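Local coordinates for carbohydrate-binding protein (Flavonifractor plautii, PDB 6N1B) that probably removes the acetyl group from N-acetylgalactosamine of the blood group A antigen, and binds the related B trisaccharide, at residues 281-290 / 301-312. Numbering follows the deposited sequence.
Sequences LKEFVCISQC and LHLTTSKDGVNW
G309 lies over one face of the F284 ring, its CA 4.2 Å from the ring centroid in a CH-pi contact, while the carbonyl oxygens of S306 and K307 sit at the ring's edge. On the W312 ring S306 CB rests over the centre of one face; C286 CB approaches the same ring obliquely, 3.6 Å from CZ3. F284 sits on strand 283-291 of an antiparallel β-hairpin with strand 300-306, the inner pair of a four-stranded sheet consistent with a β-propeller blade; W312 follows the loop after the second strand. Six backbone hydrogen bonds join F284 to S306, C286 to T304 and S288 to H302. On the face shared by V285, I287, Q289, L301, L303 and T305, L303 CG, anti to its own N (chi1 -167°), brings CD1 to 3.7 Å from V285 CG1, and M399 and L403 of helix 396-404 also touch L303. I287 CG2 meets L301 CD1 at 3.7 Å. The Q289 side chain lies about 7 Å from a bound calcium, its NE2 hydrogen-bonded to S299 OG. Ending strand 300-306, S306 OG accepts from D308 N and G309 N, an ST turn and ST motif, and donates to N311 O. At this same end K307 NZ donates a hydrogen bond to K282 O, 2.9 Å, from above the carbonyl plane.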
ATOM      1  N   LEU A 281      19.545   8.247  -2.446  1.00 11.24           N
ATOM      2  CA  LEU A 281      20.243   6.984  -2.426  1.00 11.49           C
ATOM      3  C   LEU A 281      20.561   6.441  -3.762  1.00 12.11           C
ATOM      4  O   LEU A 281      21.276   5.426  -3.847  1.00 14.07           O
ATOM      5  CB  LEU A 281      19.441   5.918  -1.638  1.00 11.77           C
ATOM      6  CG  LEU A 281      19.109   6.372  -0.144  1.00 13.01           C
ATOM      7  CD1 LEU A 281      18.205   5.269   0.422  1.00 12.76           C
ATOM      8  CD2 LEU A 281      20.343   6.514   0.668  1.00 14.56           C
ATOM      9  N   LYS A 282      20.106   7.049  -4.816  1.00 11.45           N
ATOM     10  CA  LYS A 282      20.340   6.610  -6.200  1.00 12.59           C
ATOM     11  C   LYS A 282      19.865   5.190  -6.365  1.00 11.04           C
ATOM     12  O   LYS A 282      20.510   4.378  -7.080  1.00 14.20           O
ATOM     13  CB  LYS A 282      21.729   6.848  -6.625  1.00 15.45           C
ATOM     14  CG  LYS A 282      22.153   8.344  -6.584  1.00 20.24           C
ATOM     15  CD  LYS A 282      23.681   8.485  -6.961  1.00 31.03           C
ATOM     16  CE  LYS A 282      24.017   9.771  -7.674  1.00 45.40           C
ATOM     17  NZ  LYS A 282      24.712  10.621  -6.712  1.00 63.83           N
ATOM     18  N   GLU A 283      18.732   4.811  -5.776  1.00 10.14           N
ATOM     19  CA  GLU A 283      18.217   3.453  -5.871  1.00 10.83           C
ATOM     20  C   GLU A 283      16.780   3.347  -5.580  1.00  9.75           C
ATOM     21  O   GLU A 283      16.163   4.259  -4.966  1.00 10.50           O
ATOM     22  CB  GLU A 283      18.983   2.463  -5.002  1.00 15.03           C
ATOM     23  CG  GLU A 283      18.757   2.660  -3.564  1.00 16.62           C
ATOM     24  CD  GLU A 283      19.680   1.921  -2.586  1.00 20.40           C
ATOM     25  OE1 GLU A 283      20.479   1.075  -2.992  1.00 24.18           O
ATOM     26  OE2 GLU A 283      19.460   2.222  -1.322  1.00 22.76           O
ATOM     27  N   PHE A 284      16.192   2.234  -6.034  1.00  8.89           N
ATOM     28  CA  PHE A 284      14.862   1.828  -5.614  1.00  8.82           C
ATOM     29  C   PHE A 284      14.974   1.120  -4.253  1.00  8.60           C
ATOM     30  O   PHE A 284      15.915   0.362  -4.001  1.00 10.21           O
ATOM     31  CB  PHE A 284      14.177   0.905  -6.643  1.00  8.58           C
ATOM     32  CG  PHE A 284      14.019   1.484  -7.993  1.00  9.27           C
ATOM     33  CD1 PHE A 284      15.029   1.461  -8.941  1.00 10.47           C
ATOM     34  CD2 PHE A 284      12.816   2.039  -8.371  1.00  9.54           C
ATOM     35  CE1 PHE A 284      14.861   2.048 -10.221  1.00 11.72           C
ATOM     36  CE2 PHE A 284      12.596   2.612  -9.606  1.00 11.09           C
ATOM     37  CZ  PHE A 284      13.625   2.626 -10.529  1.00 12.04           C
ATOM     38  N   VAL A 285      13.968   1.420  -3.410  1.00  8.56           N
ATOM     39  CA  VAL A 285      13.849   0.847  -2.080  1.00  8.44           C
ATOM     40  C   VAL A 285      12.484   0.277  -1.934  1.00  9.04           C
ATOM     41  O   VAL A 285      11.511   0.867  -2.320  1.00  9.20           O
ATOM     42  CB  VAL A 285      14.187   1.910  -1.003  1.00  9.11           C
ATOM     43  CG1 VAL A 285      14.075   1.286   0.388  1.00 10.42           C
ATOM     44  CG2 VAL A 285      15.573   2.520  -1.223  1.00 10.53           C
ATOM     45  N   CYS A 286      12.418  -0.948  -1.336  1.00  8.59           N
ATOM     46  CA  CYS A 286      11.116  -1.618  -1.157  1.00  8.60           C
ATOM     47  C   CYS A 286      11.010  -2.153   0.287  1.00  8.19           C
ATOM     48  O   CYS A 286      11.936  -2.720   0.838  1.00  8.59           O
ATOM     49  CB  CYS A 286      11.047  -2.793  -2.168  1.00  8.20           C
ATOM     50  SG  CYS A 286       9.568  -3.845  -1.911  1.00  9.06           S
ATOM     51  N   ILE A 287       9.805  -1.886   0.822  1.00  7.22           N
ATOM     52  CA  ILE A 287       9.411  -2.542   2.064  1.00  7.89           C
ATOM     53  C   ILE A 287       8.459  -3.649   1.678  1.00  8.64           C
ATOM     54  O   ILE A 287       7.376  -3.420   1.139  1.00  8.39           O
ATOM     55  CB  ILE A 287       8.743  -1.489   3.041  1.00  9.54           C
ATOM     56  CG1 ILE A 287       9.763  -0.536   3.520  1.00  9.36           C
ATOM     57  CG2 ILE A 287       8.129  -2.239   4.181  1.00 11.73           C
ATOM     58  CD1 ILE A 287       9.253   0.479   4.535  1.00 11.99           C
ATOM     59  N   SER A 288       8.883  -4.869   1.995  1.00  8.23           N
ATOM     60  CA  SER A 288       8.146  -6.107   1.670  1.00  8.00           C
ATOM     61  C   SER A 288       7.536  -6.724   2.943  1.00  7.26           C
ATOM     62  O   SER A 288       8.291  -7.030   3.884  1.00  8.26           O
ATOM     63  CB  SER A 288       9.129  -7.118   1.028  1.00  8.64           C
ATOM     64  OG  SER A 288       8.534  -8.374   0.918  1.00  9.03           O
ATOM     65  N   GLN A 289       6.232  -6.901   2.937  1.00  7.23           N
ATOM     66  CA  GLN A 289       5.582  -7.751   3.934  1.00  7.70           C
ATOM     67  C   GLN A 289       5.756  -9.172   3.424  1.00  8.19           C
ATOM     68  O   GLN A 289       5.290  -9.515   2.320  1.00  8.21           O
ATOM     69  CB  GLN A 289       4.079  -7.398   3.998  1.00  7.75           C
ATOM     70  CG  GLN A 289       3.334  -8.327   4.924  1.00  7.72           C
ATOM     71  CD  GLN A 289       1.837  -8.313   4.739  1.00  7.77           C
ATOM     72  OE1 GLN A 289       1.308  -7.538   3.923  1.00  8.87           O
ATOM     73  NE2 GLN A 289       1.131  -9.266   5.433  1.00  8.18           N
ATOM     74  N   CYS A 290       6.488  -9.991   4.202  1.00  8.19           N
ATOM     75  CA  CYS A 290       7.007 -11.272   3.747  1.00  8.23           C
ATOM     76  C   CYS A 290       6.978 -12.293   4.830  1.00  8.93           C
ATOM     77  O   CYS A 290       6.681 -11.968   6.009  1.00  9.10           O
ATOM     78  CB  CYS A 290       8.384 -11.092   3.090  1.00  8.79           C
ATOM     79  SG  CYS A 290       9.618 -10.405   4.235  1.00  9.63           S
ATOM     80  N   LEU A 301       8.102  -7.247   8.134  1.00  8.14           N
ATOM     81  CA  LEU A 301       8.611  -6.475   7.003  1.00  8.56           C
ATOM     82  C   LEU A 301      10.127  -6.748   6.924  1.00  8.87           C
ATOM     83  O   LEU A 301      10.837  -6.816   7.901  1.00  8.79           O
ATOM     84  CB  LEU A 301       8.453  -4.964   7.218  1.00  8.21           C
ATOM     85  CG  LEU A 301       7.042  -4.482   7.411  1.00  9.62           C
ATOM     86  CD1 LEU A 301       6.970  -2.991   7.598  1.00 11.14           C
ATOM     87  CD2 LEU A 301       6.068  -4.965   6.346  1.00 11.40           C
ATOM     88  N   HIS A 302      10.582  -6.794   5.641  1.00  7.90           N
ATOM     89  CA  HIS A 302      11.991  -6.749   5.282  1.00  7.80           C
ATOM     90  C   HIS A 302      12.255  -5.558   4.286  1.00  8.04           C
ATOM     91  O   HIS A 302      11.312  -5.212   3.595  1.00  9.52           O
ATOM     92  CB  HIS A 302      12.554  -8.087   4.775  1.00  7.95           C
ATOM     93  CG  HIS A 302      12.864  -9.071   5.862  1.00  9.04           C
ATOM     94  ND1 HIS A 302      14.198  -9.271   6.280  1.00  9.66           N
ATOM     95  CD2 HIS A 302      12.112  -9.903   6.593  1.00  9.57           C
ATOM     96  CE1 HIS A 302      14.186 -10.159   7.268  1.00 10.65           C
ATOM     97  NE2 HIS A 302      12.951 -10.549   7.477  1.00  9.72           N
ATOM     98  N   LEU A 303      13.494  -5.134   4.255  1.00  7.82           N
ATOM     99  CA  LEU A 303      13.917  -4.104   3.328  1.00  7.76           C
ATOM    100  C   LEU A 303      14.728  -4.744   2.188  1.00  8.58           C
ATOM    101  O   LEU A 303      15.614  -5.552   2.482  1.00  8.95           O
ATOM    102  CB  LEU A 303      14.748  -3.049   4.059  1.00  8.62           C
ATOM    103  CG  LEU A 303      15.023  -1.736   3.325  1.00 10.21           C
ATOM    104  CD1 LEU A 303      13.730  -0.987   3.246  1.00 11.30           C
ATOM    105  CD2 LEU A 303      16.127  -0.997   4.008  1.00 11.67           C
ATOM    106  N   THR A 304      14.491  -4.278   0.959  1.00  8.07           N
ATOM    107  CA  THR A 304      15.244  -4.802  -0.175  1.00  7.87           C
ATOM    108  C   THR A 304      15.481  -3.609  -1.111  1.00  8.51           C
ATOM    109  O   THR A 304      14.627  -2.714  -1.206  1.00  8.98           O
ATOM    110  CB  THR A 304      14.531  -5.984  -0.809  1.00  8.27           C
ATOM    111  OG1 THR A 304      15.395  -6.499  -1.846  1.00  8.65           O
ATOM    112  CG2 THR A 304      13.145  -5.728  -1.303  1.00  8.25           C
ATOM    113  N   THR A 305      16.603  -3.573  -1.804  1.00  8.18           N
ATOM    114  CA  THR A 305      16.946  -2.456  -2.641  1.00  8.81           C
ATOM    115  C   THR A 305      17.426  -2.901  -4.021  1.00  8.31           C
ATOM    116  O   THR A 305      17.820  -4.088  -4.182  1.00  9.52           O
ATOM    117  CB  THR A 305      18.010  -1.570  -1.993  1.00 10.34           C
ATOM    118  OG1 THR A 305      19.276  -2.221  -1.942  1.00 13.85           O
ATOM    119  CG2 THR A 305      17.652  -1.066  -0.623  1.00 11.19           C
ATOM    120  N   SER A 306      17.438  -1.969  -4.967  1.00  8.56           N
ATOM    121  CA  SER A 306      17.820  -2.264  -6.360  1.00  8.92           C
ATOM    122  C   SER A 306      18.225  -1.022  -7.078  1.00  8.72           C
ATOM    123  O   SER A 306      17.581   0.020  -6.963  1.00 10.74           O
ATOM    124  CB  SER A 306      16.601  -2.822  -7.065  1.00  9.66           C
ATOM    125  OG  SER A 306      16.843  -3.038  -8.471  1.00  9.81           O
ATOM    126  N   LYS A 307      19.294  -1.112  -7.916  1.00  9.69           N
ATOM    127  CA  LYS A 307      19.691  -0.006  -8.729  1.00 10.46           C
ATOM    128  C   LYS A 307      18.743   0.250  -9.882  1.00 11.13           C
ATOM    129  O   LYS A 307      18.704   1.353 -10.420  1.00 13.25           O
ATOM    130  CB  LYS A 307      21.090  -0.210  -9.231  1.00 14.88           C
ATOM    131  CG  LYS A 307      22.072  -0.095  -8.183  1.00 20.01           C
ATOM    132  CD  LYS A 307      22.264   1.421  -7.769  1.00 38.28           C
ATOM    133  CE  LYS A 307      23.020   1.838  -6.494  1.00 46.55           C
ATOM    134  NZ  LYS A 307      23.195   3.322  -6.749  1.00 52.34           N
ATOM    135  N   ASP A 308      18.058  -0.800 -10.372  1.00 10.65           N
ATOM    136  CA  ASP A 308      17.289  -0.791 -11.600  1.00 10.54           C
ATOM    137  C   ASP A 308      15.884  -1.097 -11.554  1.00 11.01           C
ATOM    138  O   ASP A 308      15.146  -0.990 -12.565  1.00 12.16           O
ATOM    139  CB  ASP A 308      18.022  -1.678 -12.699  1.00 11.40           C
ATOM    140  CG  ASP A 308      18.268  -3.069 -12.245  1.00 10.12           C
ATOM    141  OD1 ASP A 308      17.606  -3.523 -11.304  1.00 10.08           O
ATOM    142  OD2 ASP A 308      19.082  -3.780 -12.845  1.00 13.02           O
ATOM    143  N   GLY A 309      15.391  -1.572 -10.386  1.00  9.93           N
ATOM    144  CA  GLY A 309      14.028  -2.033 -10.273  1.00 10.62           C
ATOM    145  C   GLY A 309      13.801  -3.499 -10.558  1.00  8.80           C
ATOM    146  O   GLY A 309      12.722  -4.035 -10.305  1.00  8.86           O
ATOM    147  N   VAL A 310      14.816  -4.101 -11.225  1.00  9.00           N
ATOM    148  CA  VAL A 310      14.778  -5.477 -11.710  1.00  7.61           C
ATOM    149  C   VAL A 310      15.466  -6.472 -10.824  1.00  7.99           C
ATOM    150  O   VAL A 310      14.901  -7.556 -10.518  1.00  9.24           O
ATOM    151  CB  VAL A 310      15.330  -5.575 -13.173  1.00  9.63           C
ATOM    152  CG1 VAL A 310      15.058  -6.961 -13.759  1.00  9.75           C
ATOM    153  CG2 VAL A 310      14.814  -4.508 -14.091  1.00 10.28           C
ATOM    154  N   ASN A 311      16.692  -6.098 -10.440  1.00  8.38           N
ATOM    155  CA  ASN A 311      17.608  -6.958  -9.685  1.00  8.45           C
ATOM    156  C   ASN A 311      17.794  -6.419  -8.305  1.00  7.63           C
ATOM    157  O   ASN A 311      18.254  -5.264  -8.171  1.00  9.84           O
ATOM    158  CB  ASN A 311      18.918  -7.016 -10.478  1.00  9.79           C
ATOM    159  CG  ASN A 311      18.696  -7.566 -11.861  1.00  9.40           C
ATOM    160  OD1 ASN A 311      18.414  -8.752 -12.002  1.00 11.58           O
ATOM    161  ND2 ASN A 311      18.786  -6.696 -12.880  1.00 10.54           N
ATOM    162  N   TRP A 312      17.385  -7.186  -7.318  1.00  8.10           N
ATOM    163  CA  TRP A 312      17.306  -6.723  -5.941  1.00  8.25           C
ATOM    164  C   TRP A 312      18.254  -7.443  -5.017  1.00  8.65           C
ATOM    165  O   TRP A 312      18.771  -8.520  -5.377  1.00  9.60           O
ATOM    166  CB  TRP A 312      15.866  -6.960  -5.432  1.00  8.52           C
ATOM    167  CG  TRP A 312      14.805  -6.179  -6.168  1.00  8.20           C
ATOM    168  CD1 TRP A 312      14.301  -6.459  -7.402  1.00  9.38           C
ATOM    169  CD2 TRP A 312      14.189  -4.952  -5.769  1.00  7.49           C
ATOM    170  NE1 TRP A 312      13.395  -5.509  -7.811  1.00  9.48           N
ATOM    171  CE2 TRP A 312      13.348  -4.570  -6.803  1.00  7.99           C
ATOM    172  CE3 TRP A 312      14.306  -4.139  -4.645  1.00  8.90           C
ATOM    173  CZ2 TRP A 312      12.600  -3.342  -6.752  1.00  8.82           C
ATOM    174  CZ3 TRP A 312      13.618  -2.960  -4.618  1.00  8.40           C
ATOM    175  CH2 TRP A 312      12.760  -2.554  -5.637  1.00  9.55           C
TER